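Long-range contact in thioredoxin family protein (Streptococcus pneumoniae, PDB 2YP6), which probably acts as a surface-exposed lipoprotein thiol-disulfide oxidoreductase of the thioredoxin fold that helps the pneumococcus resist extracellular oxidative stress: residues F52-M57 against P134-T139. Residues are numbered along the deposited sequence; the frame is centred on the assembly and turned at random.
Sequences FTLQSM and PVLYDT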
loop_
_atom_site.group_PDB
_atom_site.type_symbol
_atom_site.label_atom_id
_atom_site.label_comp_id
_atom_site.label_asym_id
_atom_site.label_seq_id
_atom_site.Cartn_x
_atom_site.Cartn_y
_atom_site.Cartn_z
ATOM N N PHE A 52 7.976 7.116 -6.244
ATOM C CA PHE A 52 7.800 7.908 -5.045
ATOM C C PHE A 52 8.930 7.698 -4.057
ATOM O O PHE A 52 9.641 6.667 -4.075
ATOM C CB PHE A 52 6.427 7.653 -4.397
ATOM C CG PHE A 52 6.180 6.218 -4.031
ATOM C CD1 PHE A 52 6.735 5.667 -2.882
ATOM C CD2 PHE A 52 5.375 5.421 -4.825
ATOM C CE1 PHE A 52 6.509 4.320 -2.538
ATOM C CE2 PHE A 52 5.137 4.078 -4.492
ATOM C CZ PHE A 52 5.693 3.535 -3.354
ATOM N N THR A 53 9.118 8.721 -3.222
ATOM C CA THR A 53 10.079 8.720 -2.130
ATOM C C THR A 53 9.330 9.241 -0.903
ATOM O O THR A 53 8.952 10.417 -0.849
ATOM C CB THR A 53 11.305 9.589 -2.442
ATOM O OG1 THR A 53 11.952 9.081 -3.619
ATOM C CG2 THR A 53 12.307 9.570 -1.292
ATOM N N LEU A 54 9.102 8.351 0.062
ATOM C CA LEU A 54 8.319 8.700 1.263
ATOM C C LEU A 54 8.966 8.208 2.564
ATOM O O LEU A 54 9.645 7.179 2.563
ATOM C CB LEU A 54 6.949 8.061 1.152
ATOM C CG LEU A 54 6.117 8.453 -0.061
ATOM C CD1 LEU A 54 4.872 7.555 -0.145
ATOM C CD2 LEU A 54 5.782 9.951 -0.013
ATOM N N GLN A 55 8.754 8.936 3.658
ATOM C CA GLN A 55 9.114 8.464 4.983
ATOM C C GLN A 55 8.073 7.438 5.460
ATOM O O GLN A 55 6.874 7.645 5.301
ATOM C CB GLN A 55 9.166 9.629 5.987
ATOM C CG GLN A 55 10.279 10.608 5.730
ATOM C CD GLN A 55 11.642 9.944 5.823
ATOM O OE1 GLN A 55 12.402 9.936 4.861
ATOM N NE2 GLN A 55 11.953 9.382 6.989
ATOM N N SER A 56 8.541 6.351 6.065
ATOM C CA SER A 56 7.658 5.380 6.684
ATOM C C SER A 56 7.323 5.848 8.098
ATOM O O SER A 56 7.979 6.740 8.634
ATOM C CB SER A 56 8.325 4.003 6.726
ATOM O OG SER A 56 9.395 3.987 7.657
ATOM N N MET A 57 6.292 5.236 8.675
ATOM C CA MET A 57 5.870 5.464 10.049
ATOM C C MET A 57 7.026 5.252 11.013
ATOM O O MET A 57 7.100 5.886 12.076
ATOM C CB MET A 57 4.744 4.459 10.347
ATOM C CG MET A 57 4.354 4.287 11.758
ATOM S SD MET A 57 2.816 3.366 11.738
ATOM C CE MET A 57 3.308 1.788 11.072
ATOM N N PRO A 134 4.231 -2.141 6.405
ATOM C CA PRO A 134 4.768 -0.797 6.168
ATOM C C PRO A 134 3.697 0.232 5.911
ATOM O O PRO A 134 2.770 0.025 5.107
ATOM C CB PRO A 134 5.625 -0.977 4.911
ATOM C CG PRO A 134 5.973 -2.410 4.896
ATOM C CD PRO A 134 4.796 -3.121 5.454
ATOM N N VAL A 135 3.833 1.368 6.579
ATOM C CA VAL A 135 2.945 2.478 6.303
ATOM C C VAL A 135 3.785 3.669 5.908
ATOM O O VAL A 135 4.630 4.123 6.679
ATOM C CB VAL A 135 2.087 2.865 7.523
ATOM C CG1 VAL A 135 1.189 4.054 7.181
ATOM C CG2 VAL A 135 1.260 1.682 8.013
ATOM N N LEU A 136 3.550 4.153 4.698
ATOM C CA LEU A 136 4.287 5.282 4.169
ATOM C C LEU A 136 3.430 6.540 4.270
ATOM O O LEU A 136 2.219 6.498 4.051
ATOM C CB LEU A 136 4.651 5.025 2.718
ATOM C CG LEU A 136 5.443 3.736 2.445
ATOM C CD1 LEU A 136 5.883 3.754 1.002
ATOM C CD2 LEU A 136 6.624 3.558 3.394
ATOM N N TYR A 137 4.086 7.652 4.574
ATOM C CA TYR A 137 3.408 8.917 4.839
ATOM C C TYR A 137 3.465 9.814 3.624
ATOM O O TYR A 137 4.484 10.439 3.353
ATOM C CB TYR A 137 4.106 9.631 5.973
ATOM C CG TYR A 137 3.857 9.076 7.359
ATOM C CD1 TYR A 137 2.916 8.086 7.586
ATOM C CD2 TYR A 137 4.545 9.582 8.445
ATOM C CE1 TYR A 137 2.684 7.589 8.880
ATOM C CE2 TYR A 137 4.313 9.110 9.733
ATOM C CZ TYR A 137 3.380 8.119 9.944
ATOM O OH TYR A 137 3.167 7.646 11.225
ATOM N N ASP A 138 2.343 9.926 2.930
ATOM C CA ASP A 138 2.218 10.821 1.787
ATOM C C ASP A 138 1.857 12.225 2.298
ATOM O O ASP A 138 0.738 12.690 2.141
ATOM C CB ASP A 138 1.145 10.303 0.844
ATOM C CG ASP A 138 1.233 10.923 -0.529
ATOM O OD1 ASP A 138 2.345 11.336 -0.911
ATOM O OD2 ASP A 138 0.200 10.979 -1.220
ATOM N N THR A 139 2.833 12.897 2.880
ATOM C CA THR A 139 2.607 14.177 3.566
ATOM C C THR A 139 2.275 15.350 2.647
ATOM O O THR A 139 1.890 16.425 3.120
ATOM C CB THR A 139 3.831 14.561 4.394
ATOM O OG1 THR A 139 4.986 14.567 3.530
ATOM C CG2 THR A 139 4.012 13.595 5.538
HETATM O O HOH W 1 7.043 11.219 3.708
#
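In Tyr137, CG stands anti to the carbonyl carbon (chi1 -75°), and in Met57, CG stands anti to the backbone N (chi1 167°); Met57 CB and CG lie against the phenol end of the ring. Met57 CA lies over one face of the Tyr137 ring in a CH-pi contact, 4.1 Å from its centroid, with Met57 N above the centre. A flat ring suits this place because it lies across the Met57 backbone, giving its face to CA and N. Tyr137 OH meets Met57 CG at 3.6 Å and is buried without a polar partner. Beyond it, the methionine chain bends at chi3, and its methyl CE rests 3.7 Å from Val135 CG2; Phe121 and Phe125 of helix 120-127 also pack on Val135.

Leu136 points to the opposite face of the sheet, where its branches divide the work: CD1 touches Phe52 CE1 at 3.6 Å, while CD2 packs on CB of the small Ser56. Leu54 crosses Leu136 at about a right angle, setting CD1 against Leu136 CB. Ser56 and Leu136 form an antiparallel non-hydrogen-bonded pair, CA-CA 4.2 Å, and the serine hydroxyl bonds to Lys60 N.

Two backbone bonds join the segments, Tyr137 N to Gln55 O (2.9 Å) and Met57 N to Val135 O (2.8 Å). Further on the strands splay, and a water links Gln55 N to Tyr137 O. Asp138 CB points away from strand 53-56, while its carboxylate is held by Thr143 OG1 and Phe144 N. This short, strongly twisted antiparallel pairing joins the N-terminal hairpin of strands 53-56 and 61-63 to the central sheet of a thioredoxin-fold domain.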